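Long-range contacts in peroxisomal acyl-coenzyme A oxidase 1 (Arabidopsis thaliana, PDB 1W07), which oxidises medium- and long-chain acyl-CoAs to 2-trans-enoyl-CoAs with FAD as cofactor, passing the electrons to oxygen to form hydrogen peroxide in peroxisomes: residues B[326-331]-B[592-597]; B[305-310]-B[322-327]. The protein carries 1 engineered substitution. One frame throughout, in Å; residues are numbered along the deposited sequence.

Interaction 1: residues B[326-331]-B[592-597]. With FAD (flavin-adenine dinucleotide), chain C.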
# COMPACT_ATOMS: atom_id res chain seq x y z
N ASP B 326 -8.90 21.93 -0.90
CA ASP B 326 -9.49 22.80 -1.93
C ASP B 326 -9.00 22.41 -3.34
O ASP B 326 -9.58 22.83 -4.34
CB ASP B 326 -9.09 24.27 -1.70
CG ASP B 326 -9.91 24.97 -0.63
OD1 ASP B 326 -10.68 24.31 0.11
OD2 ASP B 326 -9.77 26.21 -0.52
N TYR B 327 -7.92 21.65 -3.43
CA TYR B 327 -7.35 21.26 -4.73
C TYR B 327 -8.11 20.08 -5.34
O TYR B 327 -8.35 19.08 -4.67
CB TYR B 327 -5.87 20.90 -4.56
CG TYR B 327 -4.99 22.07 -4.16
CD1 TYR B 327 -4.00 21.91 -3.18
CD2 TYR B 327 -5.13 23.32 -4.76
CE1 TYR B 327 -3.18 22.98 -2.81
CE2 TYR B 327 -4.31 24.39 -4.40
CZ TYR B 327 -3.34 24.21 -3.41
OH TYR B 327 -2.59 25.29 -3.00
N LYS B 328 -8.48 20.20 -6.62
CA LYS B 328 -9.23 19.16 -7.31
C LYS B 328 -8.56 17.79 -7.32
O LYS B 328 -9.24 16.78 -7.29
CB LYS B 328 -9.57 19.63 -8.74
CG LYS B 328 -10.82 20.51 -8.79
CD LYS B 328 -12.06 19.69 -8.41
CE LYS B 328 -13.34 20.53 -8.26
NZ LYS B 328 -13.41 21.37 -7.02
N THR B 329 -7.23 17.75 -7.35
CA THR B 329 -6.48 16.49 -7.30
C THR B 329 -6.69 15.84 -5.92
O THR B 329 -6.83 14.62 -5.80
CB THR B 329 -4.99 16.72 -7.47
OG1 THR B 329 -4.60 17.78 -6.60
CG2 THR B 329 -4.64 17.06 -8.93
N GLN B 330 -6.67 16.65 -4.86
CA GLN B 330 -6.87 16.13 -3.51
C GLN B 330 -8.31 15.58 -3.43
O GLN B 330 -8.54 14.50 -2.88
CB GLN B 330 -6.66 17.24 -2.47
CG GLN B 330 -6.48 16.79 -1.01
CD GLN B 330 -5.10 16.22 -0.74
OE1 GLN B 330 -4.29 16.08 -1.66
NE2 GLN B 330 -4.83 15.88 0.52
N GLN B 331 -9.26 16.31 -3.99
CA GLN B 331 -10.68 15.92 -3.97
C GLN B 331 -10.94 14.64 -4.79
O GLN B 331 -11.72 13.76 -4.37
CB GLN B 331 -11.55 17.07 -4.50
CG GLN B 331 -11.29 18.39 -3.77
CD GLN B 331 -12.21 19.52 -4.21
OE1 GLN B 331 -12.84 19.45 -5.26
NE2 GLN B 331 -12.27 20.57 -3.40
N LEU B 592 -19.69 17.67 -8.66
CA LEU B 592 -20.06 16.99 -7.41
C LEU B 592 -18.96 17.15 -6.36
O LEU B 592 -19.24 17.21 -5.17
CB LEU B 592 -20.33 15.49 -7.67
CG LEU B 592 -21.59 15.15 -8.48
CD1 LEU B 592 -21.62 13.67 -8.80
CD2 LEU B 592 -22.83 15.53 -7.71
N TYR B 593 -17.71 17.23 -6.80
CA TYR B 593 -16.63 17.42 -5.85
C TYR B 593 -16.80 18.80 -5.19
O TYR B 593 -16.77 18.92 -3.96
CB TYR B 593 -15.27 17.35 -6.56
CG TYR B 593 -14.86 15.96 -7.03
CD1 TYR B 593 -15.37 14.81 -6.44
CD2 TYR B 593 -13.90 15.81 -8.03
CE1 TYR B 593 -14.92 13.52 -6.83
CE2 TYR B 593 -13.44 14.54 -8.43
CZ TYR B 593 -13.95 13.40 -7.83
OH TYR B 593 -13.47 12.16 -8.22
N THR B 594 -17.00 19.82 -6.02
CA THR B 594 -17.20 21.19 -5.54
C THR B 594 -18.38 21.27 -4.59
O THR B 594 -18.36 22.05 -3.64
CB THR B 594 -17.42 22.14 -6.72
OG1 THR B 594 -16.25 22.13 -7.53
CG2 THR B 594 -17.72 23.58 -6.23
N GLN B 595 -19.41 20.47 -4.83
CA GLN B 595 -20.57 20.48 -3.96
C GLN B 595 -20.30 19.78 -2.63
O GLN B 595 -20.79 20.19 -1.58
CB GLN B 595 -21.76 19.81 -4.65
CG GLN B 595 -22.33 20.64 -5.78
CD GLN B 595 -23.34 19.89 -6.62
OE1 GLN B 595 -24.35 19.41 -6.11
NE2 GLN B 595 -23.07 19.78 -7.91
N VAL B 596 -19.49 18.73 -2.67
CA VAL B 596 -19.18 17.98 -1.45
C VAL B 596 -18.13 18.67 -0.59
O VAL B 596 -18.13 18.51 0.63
CB VAL B 596 -18.72 16.54 -1.81
CG1 VAL B 596 -18.08 15.85 -0.59
CG2 VAL B 596 -19.92 15.76 -2.29
N ARG B 597 -17.26 19.44 -1.23
CA ARG B 597 -16.18 20.15 -0.53
C ARG B 597 -16.54 20.80 0.81
O ARG B 597 -15.88 20.56 1.82
CB ARG B 597 -15.57 21.21 -1.45
CG ARG B 597 -14.71 22.28 -0.75
CD ARG B 597 -13.51 21.69 -0.02
NE ARG B 597 -12.77 22.73 0.70
CZ ARG B 597 -12.96 23.03 1.98
NH1 ARG B 597 -13.87 22.37 2.70
NH2 ARG B 597 -12.24 23.99 2.54
PA FAD C . 2.32 18.66 1.12
O1A FAD C . 3.03 19.38 0.04
O2A FAD C . 1.84 19.42 2.30
O5B FAD C . 1.09 17.85 0.46
C5B FAD C . 0.08 17.23 1.26
C4B FAD C . -1.12 16.85 0.38
O4B FAD C . -1.51 18.06 -0.31
C3B FAD C . -0.71 15.85 -0.70
O3B FAD C . -1.86 15.11 -1.13
C2B FAD C . -0.22 16.77 -1.82
O2B FAD C . -0.38 16.12 -3.08
C1B FAD C . -1.29 17.87 -1.72
N9A FAD C . -0.82 19.13 -2.33
C8A FAD C . 0.06 19.98 -1.80
N7A FAD C . 0.23 21.02 -2.61
C5A FAD C . -0.56 20.84 -3.66
C6A FAD C . -0.81 21.59 -4.80
N6A FAD C . -0.21 22.77 -4.98
N1A FAD C . -1.74 21.11 -5.73
C2A FAD C . -2.39 19.90 -5.49
N3A FAD C . -2.13 19.21 -4.40
C4A FAD C . -1.24 19.64 -3.49
N1 FAD C . 13.24 17.29 4.37
C2 FAD C . 14.49 17.89 4.56
O2 FAD C . 14.59 19.12 4.56
N3 FAD C . 15.60 17.08 4.82
C4 FAD C . 15.46 15.69 4.89
O4 FAD C . 16.44 14.98 5.12
C4X FAD C . 14.22 15.10 4.69
N5 FAD C . 14.05 13.71 4.82
C5X FAD C . 12.80 13.12 4.66
C6 FAD C . 12.63 11.76 4.93
C7 FAD C . 11.35 11.21 4.92
C7M FAD C . 11.18 9.73 5.26
C8 FAD C . 10.24 12.01 4.63
C8M FAD C . 8.82 11.44 4.66
C9 FAD C . 10.42 13.36 4.35
C9A FAD C . 11.70 13.92 4.36
N10 FAD C . 11.87 15.30 4.18
C10 FAD C . 13.11 15.90 4.43
C1' FAD C . 10.72 16.16 3.81
C2' FAD C . 10.41 15.94 2.32
O2' FAD C . 11.60 16.13 1.55
C3' FAD C . 9.31 16.85 1.76
O3' FAD C . 9.65 18.22 1.97
C4' FAD C . 7.94 16.57 2.38
O4' FAD C . 7.72 15.17 2.53
C5' FAD C . 6.84 17.16 1.50
O5' FAD C . 5.57 16.69 1.95
P FAD C . 4.50 17.70 2.60
O1P FAD C . 4.20 17.19 3.96
O2P FAD C . 4.98 19.09 2.46
O3P FAD C . 3.23 17.44 1.65
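The start of helix 328-363, with D326 just before its N-cap Y327, in the C-alpha1 domain of the acyl-CoA oxidase fold, meets the end region of helix 579-596, mainly through polar side chains. R597 reaches across: CG is anti to its backbone N (chi1 164°) and the chain bends at chi2 (61°). CB, CG and CD cross Q331 at about a right angle, R597 CD lying 3.8 Å from Q331 NE2. R597 NE then meets D326 OD1 at 2.7 Å, nearly along its C-O axis, and R597 NH2 reaches the same OD1 at 2.9 Å on its syn lone pair, so that two nitrogens grip one oxygen side-on, in the guanidinium plane. NH1 pairs with a second acid, E10. K328, bent at chi2 and chi4, brings NZ to T594 OG1 (3.0 Å) across the contact and to OE1 of Q331 (2.7 Å) on its own helix. Q331 OE1 also lies 3.5 Å from Y593 CB, while Y593 OH bonds N332. The FAD side of the turn carries Y327, one ring face of which covers the adenine, with Y327 CE1 3.4 Å from FAD C6A. Beside it, the ribose hydroxyl O3B of FAD donates to Q330 OE1 at 2.7 Å.

Interaction 2: residues B[305-310]-B[322-327]. With FAD (flavin-adenine dinucleotide), chain C.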
# COMPACT_ATOMS: atom_id res chain seq x y z
N ARG B 305 -9.90 15.45 7.59
CA ARG B 305 -9.62 16.50 8.57
C ARG B 305 -8.24 17.10 8.34
O ARG B 305 -8.09 18.33 8.30
CB ARG B 305 -9.74 15.94 10.00
CG ARG B 305 -11.17 15.56 10.39
CD ARG B 305 -11.21 14.97 11.79
NE ARG B 305 -12.58 14.76 12.24
CZ ARG B 305 -12.92 14.00 13.27
NH1 ARG B 305 -14.20 13.87 13.60
NH2 ARG B 305 -11.99 13.36 13.97
N TYR B 306 -7.22 16.26 8.17
CA TYR B 306 -5.90 16.82 7.92
C TYR B 306 -5.86 17.65 6.64
O TYR B 306 -5.11 18.63 6.57
CB TYR B 306 -4.86 15.71 7.84
CG TYR B 306 -3.46 16.26 7.68
CD1 TYR B 306 -2.84 16.95 8.72
CD2 TYR B 306 -2.76 16.10 6.48
CE1 TYR B 306 -1.56 17.47 8.57
CE2 TYR B 306 -1.48 16.62 6.32
CZ TYR B 306 -0.88 17.30 7.37
OH TYR B 306 0.39 17.80 7.21
N SER B 307 -6.63 17.27 5.63
CA SER B 307 -6.65 18.01 4.36
C SER B 307 -7.25 19.41 4.54
O SER B 307 -6.93 20.33 3.80
CB SER B 307 -7.46 17.26 3.30
OG SER B 307 -6.83 16.05 2.92
N ALA B 308 -8.11 19.54 5.54
CA ALA B 308 -8.75 20.82 5.84
C ALA B 308 -7.84 21.68 6.70
O ALA B 308 -7.95 22.91 6.70
CB ALA B 308 -10.07 20.59 6.54
N VAL B 309 -6.94 21.04 7.44
CA VAL B 309 -6.01 21.76 8.30
C VAL B 309 -4.75 22.15 7.53
O VAL B 309 -4.28 23.29 7.62
CB VAL B 309 -5.57 20.91 9.52
CG1 VAL B 309 -4.40 21.57 10.23
CG2 VAL B 309 -6.73 20.74 10.49
N ARG B 310 -4.22 21.21 6.76
CA ARG B 310 -3.00 21.46 6.00
C ARG B 310 -3.17 22.47 4.86
O ARG B 310 -4.07 22.34 4.02
CB ARG B 310 -2.48 20.14 5.43
CG ARG B 310 -1.20 20.25 4.62
CD ARG B 310 0.00 20.64 5.47
NE ARG B 310 1.24 20.59 4.69
CZ ARG B 310 2.46 20.68 5.21
NH1 ARG B 310 2.64 20.81 6.52
NH2 ARG B 310 3.53 20.62 4.41
N THR B 322 -3.59 28.07 0.71
CA THR B 322 -4.85 27.34 0.51
C THR B 322 -4.89 25.95 1.16
O THR B 322 -3.91 25.20 1.13
CB THR B 322 -5.10 27.13 -1.02
OG1 THR B 322 -4.97 28.39 -1.69
CG2 THR B 322 -6.48 26.55 -1.28
N GLN B 323 -6.03 25.59 1.73
CA GLN B 323 -6.20 24.27 2.33
C GLN B 323 -6.05 23.24 1.20
O GLN B 323 -6.66 23.41 0.13
CB GLN B 323 -7.58 24.16 2.96
CG GLN B 323 -7.78 25.08 4.16
CD GLN B 323 -9.24 25.29 4.47
OE1 GLN B 323 -9.91 26.09 3.82
NE2 GLN B 323 -9.75 24.55 5.44
N VAL B 324 -5.26 22.19 1.41
CA VAL B 324 -5.07 21.23 0.34
C VAL B 324 -6.36 20.58 -0.10
O VAL B 324 -6.49 20.19 -1.26
CB VAL B 324 -4.01 20.13 0.70
CG1 VAL B 324 -2.66 20.80 0.91
CG2 VAL B 324 -4.45 19.33 1.92
N ILE B 325 -7.33 20.52 0.80
CA ILE B 325 -8.62 19.91 0.46
C ILE B 325 -9.37 20.71 -0.61
O ILE B 325 -10.36 20.23 -1.17
CB ILE B 325 -9.50 19.75 1.70
CG1 ILE B 325 -10.66 18.80 1.39
CG2 ILE B 325 -10.04 21.11 2.16
CD1 ILE B 325 -11.46 18.38 2.63
N ASP B 326 -8.90 21.93 -0.90
CA ASP B 326 -9.49 22.80 -1.93
C ASP B 326 -9.00 22.41 -3.34
O ASP B 326 -9.58 22.83 -4.34
CB ASP B 326 -9.09 24.27 -1.70
CG ASP B 326 -9.91 24.97 -0.63
OD1 ASP B 326 -10.68 24.31 0.11
OD2 ASP B 326 -9.77 26.21 -0.52
N TYR B 327 -7.92 21.65 -3.43
CA TYR B 327 -7.35 21.26 -4.73
C TYR B 327 -8.11 20.08 -5.34
O TYR B 327 -8.35 19.08 -4.67
CB TYR B 327 -5.87 20.90 -4.56
CG TYR B 327 -4.99 22.07 -4.16
CD1 TYR B 327 -4.00 21.91 -3.18
CD2 TYR B 327 -5.13 23.32 -4.76
CE1 TYR B 327 -3.18 22.98 -2.81
CE2 TYR B 327 -4.31 24.39 -4.40
CZ TYR B 327 -3.34 24.21 -3.41
OH TYR B 327 -2.59 25.29 -3.00
PA FAD C . 2.32 18.66 1.12
O1A FAD C . 3.03 19.38 0.04
O2A FAD C . 1.84 19.42 2.30
O5B FAD C . 1.09 17.85 0.46
C5B FAD C . 0.08 17.23 1.26
C4B FAD C . -1.12 16.85 0.38
O4B FAD C . -1.51 18.06 -0.31
C3B FAD C . -0.71 15.85 -0.70
O3B FAD C . -1.86 15.11 -1.13
C2B FAD C . -0.22 16.77 -1.82
O2B FAD C . -0.38 16.12 -3.08
C1B FAD C . -1.29 17.87 -1.72
N9A FAD C . -0.82 19.13 -2.33
C8A FAD C . 0.06 19.98 -1.80
N7A FAD C . 0.23 21.02 -2.61
C5A FAD C . -0.56 20.84 -3.66
C6A FAD C . -0.81 21.59 -4.80
N6A FAD C . -0.21 22.77 -4.98
N1A FAD C . -1.74 21.11 -5.73
C2A FAD C . -2.39 19.90 -5.49
N3A FAD C . -2.13 19.21 -4.40
C4A FAD C . -1.24 19.64 -3.49
N1 FAD C . 13.24 17.29 4.37
C2 FAD C . 14.49 17.89 4.56
O2 FAD C . 14.59 19.12 4.56
N3 FAD C . 15.60 17.08 4.82
C4 FAD C . 15.46 15.69 4.89
O4 FAD C . 16.44 14.98 5.12
C4X FAD C . 14.22 15.10 4.69
N5 FAD C . 14.05 13.71 4.82
C5X FAD C . 12.80 13.12 4.66
C6 FAD C . 12.63 11.76 4.93
C7 FAD C . 11.35 11.21 4.92
C7M FAD C . 11.18 9.73 5.26
C8 FAD C . 10.24 12.01 4.63
C8M FAD C . 8.82 11.44 4.66
C9 FAD C . 10.42 13.36 4.35
C9A FAD C . 11.70 13.92 4.36
N10 FAD C . 11.87 15.30 4.18
C10 FAD C . 13.11 15.90 4.43
C1' FAD C . 10.72 16.16 3.81
C2' FAD C . 10.41 15.94 2.32
O2' FAD C . 11.60 16.13 1.55
C3' FAD C . 9.31 16.85 1.76
O3' FAD C . 9.65 18.22 1.97
C4' FAD C . 7.94 16.57 2.38
O4' FAD C . 7.72 15.17 2.53
C5' FAD C . 6.84 17.16 1.50
O5' FAD C . 5.57 16.69 1.95
P FAD C . 4.50 17.70 2.60
O1P FAD C . 4.20 17.19 3.96
O2P FAD C . 4.98 19.09 2.46
O3P FAD C . 3.23 17.44 1.65
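Helix 278-309 gives out at R310, and the chain returns through 322-327 as a short 3-10 turn (324-326) that brings the CA atoms of S307 and I325 to 4.8 Å. Two main-chain bonds tie the turn to the helix end. V324 N donates to R310 O at 2.9 Å, in the carbonyl plane and nearly straight (164°), whereas I325 N reaches S307 O from well above the carbonyl plane. A third carbonyl, A308 O, accepts from Q323 NE2 at 2.7 Å on a lone pair, almost linearly (171°); the same NE2 is also bonded to E10. This is the connection between two successive helices of the C-alpha1 domain, and it lines the FAD pocket. I325 packs its CB 3.6 Å from S307 CB and lays CG2 against A308 CA. V324 is wedged between protein and cofactor, CG2 at 3.3 Å from S307 O and CG1 at 3.2 Å from the ribose O4B of FAD. Y327 N bonds V324 O to close the turn, and Y327 OH is hydrogen-bonded to Q312 O. An alanine in place of Y327 would remove the ring and its OH, and would probably weaken the hold on the adenine and on the loop at Q312. R310 bends at chi2 (68°) after its CB has passed over the Y306 ring. R310 NE bonds FAD O2A at 2.7 Å, NH2 adds a weak bond to that oxygen, and NH1 is held by Y626 OH.

Interactions 1 and 2 share D326 and Y327, so 322-331 contacts both the end of helix 278-309 and the end region of helix 579-596. Interaction 2 is buried and relies on backbone carbonyls, one glutamine amide and apolar packing. Interaction 1 is only partly buried and depends on charged and polar side chains. Both touch FAD and the second subunit: R310 of interaction 2 reaches the phosphate and V324 the ribose ring, while Q330 of interaction 1 takes the ribose hydroxyl; the shared Y327 covers the adenine. Two probable hydrogen bonds join them: Q331 NE2 to I325 O at 3.0 Å, and Q330 NE2 to S307 OG, itself bonded to A303 O, at 3.1 Å, which probably helps position Q330.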